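Local coordinates for protein inorganic pyrophosphatase (Shewanella sp. AS-11, PDB 6LL7) that probably hydrolyses diphosphate to two phosphate ions, using manganese ions bound in the active site of a DHH-family pyrophosphatase, at residues 90-95 with 105-110; 5-10 with 67-72. All coordinates share one frame; numbering follows the deposited sequence.

Interaction 1 (90-95 with 105-110). With MN (manganese (II) ion), chain F.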
loop_
_atom_site.group_PDB
_atom_site.type_symbol
_atom_site.label_atom_id
_atom_site.label_comp_id
_atom_site.label_asym_id
_atom_site.label_seq_id
_atom_site.Cartn_x
_atom_site.Cartn_y
_atom_site.Cartn_z
ATOM N N VAL A 90 -11.059 11.291 14.284
ATOM C CA VAL A 90 -10.675 12.700 14.606
ATOM C C VAL A 90 -9.804 13.260 13.470
ATOM O O VAL A 90 -9.624 14.483 13.402
ATOM C CB VAL A 90 -9.977 12.809 15.978
ATOM C CG1 VAL A 90 -10.920 12.418 17.111
ATOM C CG2 VAL A 90 -8.687 12.006 16.067
ATOM N N GLY A 91 -9.332 12.409 12.562
ATOM C CA GLY A 91 -8.428 12.812 11.468
ATOM C C GLY A 91 -8.448 11.819 10.333
ATOM O O GLY A 91 -8.711 10.639 10.592
ATOM N N ILE A 92 -8.261 12.295 9.107
ATOM C CA ILE A 92 -7.857 11.440 7.960
ATOM C C ILE A 92 -6.697 12.125 7.234
ATOM O O ILE A 92 -6.862 13.299 6.868
ATOM C CB ILE A 92 -8.999 11.167 6.979
ATOM C CG1 ILE A 92 -10.180 10.440 7.629
ATOM C CG2 ILE A 92 -8.427 10.372 5.803
ATOM C CD1 ILE A 92 -11.435 10.454 6.783
ATOM N N VAL A 93 -5.601 11.403 7.008
ATOM C CA VAL A 93 -4.513 11.851 6.093
ATOM C C VAL A 93 -4.331 10.791 5.006
ATOM O O VAL A 93 -4.029 9.650 5.349
ATOM C CB VAL A 93 -3.197 12.140 6.828
ATOM C CG1 VAL A 93 -2.708 10.966 7.676
ATOM C CG2 VAL A 93 -2.144 12.572 5.835
ATOM N N ASP A 94 -4.476 11.177 3.740
ATOM C CA ASP A 94 -4.528 10.221 2.607
ATOM C C ASP A 94 -4.208 10.931 1.289
ATOM O O ASP A 94 -4.091 12.176 1.271
ATOM C CB ASP A 94 -5.906 9.567 2.552
ATOM C CG ASP A 94 -6.028 8.432 1.549
ATOM O OD1 ASP A 94 -4.966 7.892 1.145
ATOM O OD2 ASP A 94 -7.178 8.087 1.188
ATOM N N HIS A 95 -4.093 10.148 0.219
ATOM C CA HIS A 95 -3.835 10.612 -1.165
ATOM C C HIS A 95 -4.678 9.785 -2.139
ATOM O O HIS A 95 -4.257 9.660 -3.297
ATOM C CB HIS A 95 -2.345 10.506 -1.486
ATOM C CG HIS A 95 -1.792 9.118 -1.399
ATOM N ND1 HIS A 95 -1.428 8.385 -2.516
ATOM C CD2 HIS A 95 -1.558 8.319 -0.335
ATOM C CE1 HIS A 95 -0.990 7.202 -2.138
ATOM N NE2 HIS A 95 -1.055 7.139 -0.797
ATOM N N THR A 105 -19.035 14.106 13.732
ATOM C CA THR A 105 -18.279 15.132 14.493
ATOM C C THR A 105 -17.232 15.804 13.605
ATOM O O THR A 105 -16.657 15.178 12.715
ATOM C CB THR A 105 -17.641 14.531 15.757
ATOM O OG1 THR A 105 -16.967 13.312 15.401
ATOM C CG2 THR A 105 -18.668 14.294 16.845
ATOM N N PRO A 106 -16.963 17.112 13.839
ATOM C CA PRO A 106 -15.888 17.824 13.151
ATOM C C PRO A 106 -14.585 17.020 13.202
ATOM O O PRO A 106 -14.398 16.356 14.160
ATOM C CB PRO A 106 -15.759 19.136 13.955
ATOM C CG PRO A 106 -17.154 19.367 14.494
ATOM C CD PRO A 106 -17.706 17.983 14.767
ATOM N N LEU A 107 -13.721 17.115 12.193
ATOM C CA LEU A 107 -12.406 16.415 12.211
ATOM C C LEU A 107 -11.400 17.197 11.368
ATOM O O LEU A 107 -11.800 18.217 10.794
ATOM C CB LEU A 107 -12.592 14.994 11.673
ATOM C CG LEU A 107 -12.619 14.839 10.152
ATOM C CD1 LEU A 107 -12.379 13.395 9.758
ATOM C CD2 LEU A 107 -13.942 15.320 9.579
ATOM N N GLU A 108 -10.150 16.736 11.323
ATOM C CA GLU A 108 -9.152 17.167 10.306
ATOM C C GLU A 108 -9.172 16.201 9.122
ATOM O O GLU A 108 -9.206 14.978 9.375
ATOM C CB GLU A 108 -7.708 17.128 10.797
ATOM C CG GLU A 108 -7.479 17.654 12.198
ATOM C CD GLU A 108 -6.035 17.603 12.640
ATOM O OE1 GLU A 108 -5.178 17.013 11.885
ATOM O OE2 GLU A 108 -5.762 18.191 13.733
ATOM N N CYS A 109 -9.159 16.724 7.891
ATOM C CA CYS A 109 -8.724 15.971 6.691
ATOM C C CYS A 109 -7.558 16.684 6.011
ATOM O O CYS A 109 -7.711 17.855 5.650
ATOM C CB CYS A 109 -9.843 15.755 5.702
ATOM S SG CYS A 109 -11.109 14.703 6.425
ATOM N N TRP A 110 -6.424 15.975 5.911
ATOM C CA TRP A 110 -5.304 16.316 5.006
ATOM C C TRP A 110 -5.234 15.287 3.859
ATOM O O TRP A 110 -4.523 14.245 3.996
ATOM C CB TRP A 110 -4.008 16.379 5.797
ATOM C CG TRP A 110 -3.938 17.399 6.890
ATOM C CD1 TRP A 110 -4.607 17.394 8.081
ATOM C CD2 TRP A 110 -3.038 18.515 6.938
ATOM N NE1 TRP A 110 -4.203 18.454 8.848
ATOM C CE2 TRP A 110 -3.243 19.156 8.175
ATOM C CE3 TRP A 110 -2.091 19.031 6.048
ATOM C CZ2 TRP A 110 -2.521 20.282 8.553
ATOM C CZ3 TRP A 110 -1.392 20.162 6.418
ATOM C CH2 TRP A 110 -1.605 20.772 7.650
HETATM MN MN MN F . -0.296 5.238 0.140
HETATM O O HOH W 1 -0.826 3.368 -1.321
#

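Interaction 2 (5-10 with 67-72). With MN (manganese (II) ion), chain E.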
loop_
_atom_site.group_PDB
_atom_site.type_symbol
_atom_site.label_atom_id
_atom_site.label_comp_id
_atom_site.label_asym_id
_atom_site.label_seq_id
_atom_site.Cartn_x
_atom_site.Cartn_y
_atom_site.Cartn_z
ATOM N N TYR A 5 -5.482 6.841 18.509
ATOM C CA TYR A 5 -4.783 5.773 17.755
ATOM C C TYR A 5 -4.687 6.195 16.283
ATOM O O TYR A 5 -5.742 6.447 15.618
ATOM C CB TYR A 5 -5.493 4.428 17.926
ATOM C CG TYR A 5 -5.445 3.922 19.341
ATOM C CD1 TYR A 5 -6.438 4.240 20.256
ATOM C CD2 TYR A 5 -4.388 3.139 19.767
ATOM C CE1 TYR A 5 -6.381 3.790 21.566
ATOM C CE2 TYR A 5 -4.306 2.692 21.074
ATOM C CZ TYR A 5 -5.317 2.995 21.964
ATOM O OH TYR A 5 -5.206 2.539 23.239
ATOM N N VAL A 6 -3.450 6.307 15.788
ATOM C CA VAL A 6 -3.164 6.612 14.364
ATOM C C VAL A 6 -3.003 5.274 13.653
ATOM O O VAL A 6 -2.149 4.462 14.091
ATOM C CB VAL A 6 -1.897 7.460 14.203
ATOM C CG1 VAL A 6 -1.684 7.809 12.748
ATOM C CG2 VAL A 6 -1.918 8.702 15.073
ATOM N N VAL A 7 -3.812 5.011 12.631
ATOM C CA VAL A 7 -3.811 3.633 12.079
ATOM C C VAL A 7 -4.114 3.679 10.581
ATOM O O VAL A 7 -4.994 4.452 10.172
ATOM C CB VAL A 7 -4.772 2.730 12.878
ATOM C CG1 VAL A 7 -6.227 3.140 12.692
ATOM C CG2 VAL A 7 -4.559 1.257 12.531
ATOM N N GLY A 8 -3.358 2.895 9.811
ATOM C CA GLY A 8 -3.543 2.729 8.363
ATOM C C GLY A 8 -4.489 1.579 8.054
ATOM O O GLY A 8 -5.226 1.146 8.956
ATOM N N HIS A 9 -4.463 1.104 6.807
ATOM C CA HIS A 9 -5.440 0.125 6.266
ATOM C C HIS A 9 -5.068 -1.304 6.692
ATOM O O HIS A 9 -3.895 -1.568 7.021
ATOM C CB HIS A 9 -5.597 0.243 4.731
ATOM C CG HIS A 9 -4.335 0.213 3.929
ATOM N ND1 HIS A 9 -3.448 -0.854 3.949
ATOM C CD2 HIS A 9 -3.832 1.109 3.044
ATOM C CE1 HIS A 9 -2.427 -0.596 3.145
ATOM N NE2 HIS A 9 -2.646 0.603 2.562
ATOM N N LYS A 10 -6.087 -2.169 6.698
ATOM C CA LYS A 10 -5.962 -3.640 6.726
ATOM C C LYS A 10 -4.889 -4.037 5.721
ATOM O O LYS A 10 -4.855 -3.407 4.646
ATOM C CB LYS A 10 -7.284 -4.312 6.341
ATOM C CG LYS A 10 -8.458 -3.943 7.230
ATOM C CD LYS A 10 -9.577 -4.971 7.191
ATOM C CE LYS A 10 -10.278 -5.067 8.532
ATOM N NZ LYS A 10 -11.702 -5.427 8.381
ATOM N N GLU A 67 -12.992 4.523 20.961
ATOM C CA GLU A 67 -11.662 5.192 20.911
ATOM C C GLU A 67 -11.659 6.296 19.841
ATOM O O GLU A 67 -12.528 6.262 18.917
ATOM C CB GLU A 67 -10.534 4.203 20.578
ATOM C CG GLU A 67 -10.448 3.017 21.529
ATOM C CD GLU A 67 -9.787 3.268 22.870
ATOM O OE1 GLU A 67 -9.496 4.433 23.203
ATOM O OE2 GLU A 67 -9.492 2.268 23.568
ATOM N N GLU A 68 -10.673 7.189 19.955
ATOM C CA GLU A 68 -10.341 8.228 18.953
ATOM C C GLU A 68 -9.345 7.630 17.962
ATOM O O GLU A 68 -8.395 6.958 18.389
ATOM C CB GLU A 68 -9.823 9.492 19.647
ATOM C CG GLU A 68 -10.926 10.171 20.436
ATOM C CD GLU A 68 -10.572 11.504 21.045
ATOM O OE1 GLU A 68 -9.427 11.644 21.527
ATOM O OE2 GLU A 68 -11.460 12.380 21.046
ATOM N N VAL A 69 -9.582 7.852 16.680
ATOM C CA VAL A 69 -8.853 7.180 15.572
ATOM C C VAL A 69 -8.456 8.253 14.556
ATOM O O VAL A 69 -9.330 9.055 14.170
ATOM C CB VAL A 69 -9.729 6.084 14.944
ATOM C CG1 VAL A 69 -9.084 5.455 13.723
ATOM C CG2 VAL A 69 -10.084 5.014 15.966
ATOM N N TYR A 70 -7.179 8.288 14.185
ATOM C CA TYR A 70 -6.670 9.087 13.048
ATOM C C TYR A 70 -6.348 8.104 11.925
ATOM O O TYR A 70 -5.416 7.271 12.092
ATOM C CB TYR A 70 -5.460 9.919 13.478
ATOM C CG TYR A 70 -5.269 11.180 12.674
ATOM C CD1 TYR A 70 -5.166 11.140 11.291
ATOM C CD2 TYR A 70 -5.215 12.424 13.296
ATOM C CE1 TYR A 70 -5.021 12.302 10.547
ATOM C CE2 TYR A 70 -5.063 13.592 12.568
ATOM C CZ TYR A 70 -4.966 13.530 11.187
ATOM O OH TYR A 70 -4.824 14.672 10.459
ATOM N N ILE A 71 -7.105 8.176 10.836
ATOM C CA ILE A 71 -6.976 7.227 9.693
ATOM C C ILE A 71 -5.826 7.671 8.777
ATOM O O ILE A 71 -5.761 8.859 8.462
ATOM C CB ILE A 71 -8.297 7.148 8.922
ATOM C CG1 ILE A 71 -9.456 6.652 9.798
ATOM C CG2 ILE A 71 -8.125 6.293 7.672
ATOM C CD1 ILE A 71 -9.571 5.154 9.895
ATOM N N VAL A 72 -4.988 6.734 8.329
ATOM C CA VAL A 72 -3.892 6.978 7.341
ATOM C C VAL A 72 -4.116 6.136 6.073
ATOM O O VAL A 72 -4.418 4.929 6.214
ATOM C CB VAL A 72 -2.529 6.659 7.964
ATOM C CG1 VAL A 72 -1.399 6.865 6.968
ATOM C CG2 VAL A 72 -2.291 7.453 9.232
HETATM MN MN MN E . -1.354 1.779 1.148
HETATM O O HOH W 2 -2.627 2.794 0.218
#

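Interaction 1 (90-95 with 105-110)
At the edge of the parallel sheet of the DHH domain, Gly91, Ile92 and Val93 pair in parallel with Glu108, Cys109 and Trp110; 108-111 is one of the sheet's two outermost strands within this chain. Four backbone bonds alternate between the strands. Glu108 N reaches Val90 O at 3.1 Å, from above the carbonyl plane, and Ile92 N returns a 2.9 Å bond to Glu108 O. Trp110 N meets Ile92 O almost head-on, with a C=O...N angle of 163°, and Asp94 N bonds to Trp110 O. Side chains pack on both faces: Ile92 CB lies 4.2 Å from Cys109 SG, while Ile92 CG1 meets Leu107 CD1 at 4.3 Å. On the other face, a chi1 of 54° to CG1 turns Val93 CG2 trans to N, which brings it 3.4 Å from Trp110 O and 4.2 Å from Trp110 CB. Beyond the strand, His95 NE2 binds a manganese ion at 2.2 Å, with Asp15, Asp73, Asp147 and a water completing the site. Glu108 OE1 is hydrogen-bonded to Tyr70 OH, and OE2 forms a salt bridge with Lys27. Main-chain polarity thus holds the edge strand; the ladder runs on to Arg112, and strand 88-94 ends at Asp94, just before the metal ligand.

Interaction 2 (5-10 with 67-72)
Tyr5 and Glu67 meet where the pairing of strands 4-7 and 68-72 begins: Glu67 OE1 lies in the plane of the phenol ring, at its edge, 3.6 Å from Tyr5 CE1. Ring and carboxylate planes are turned 74° apart. The glutamate chain is bent at its second torsion (chi2 -79°), which folds the carboxylate back beside the ring. Alongside, Tyr5 N gives a nearly straight 2.9 Å bond to Glu68 O. The parallel ladder continues through Tyr70 N to Tyr5 O at 2.7 Å, Val7 N to Tyr70 O and Val72 N to Val7 O, the last donor standing above the carbonyl plane.

Valines meet on both faces of the pair. Val6 CG1, anti to the backbone N (chi1 -177°), meets Val72 CG2 at 3.6 Å, and Val6 CG2 runs beside Tyr70 CB. On the other face Val7 CG1 touches Val69 CG1 at 3.8 Å. Leu23 of helix 14-29 packs on Val6 and Tyr70, whereas Tyr64 covers Val7 and Val69. Lys61 makes a cation-pi contact with Tyr5; an alanine in place of Tyr5 would probably leave Lys61 without that ring and the Glu67 carboxylate without the ring edge it lies against.

Past the strand, His9 NE2 binds a manganese ion at 2.2 Å, with Asp13, Asp73 and a water also in its shell. His9 ND1 donates to Lys10 O at 3.0 Å in a bent bond, tilted from the ring plane and entering above the carbonyl plane, which would restrain the imidazole together with the metal bond. That second-shell bond commits ND1 to a backbone carbonyl and presents NE2 to the metal.

In the fold
Interactions 1 and 2 lie in one parallel sheet of the DHH domain, their centres about 10 Å apart. The order across this part of the sheet is 4-7, 68-72, 88-94, 108-111, so interaction 2 joins the first two strands and interaction 1 the last two. Along the chain interaction 2 closes before interaction 1 opens. The adjacent strands 68-72 and 88-94 bridge them: Val90 N lies 2.8 Å from Val69 O, a probable hydrogen bond, and Tyr70 CE1 packs 3.5 Å from Ile92 N. Strands 4-7 and 88-94 each lead at their C-terminal ends into a manganese-binding histidine, His9 and His95. Asp73, directly after 68-72, binds both manganese ions, so the shared sheet brings the two metal sites together.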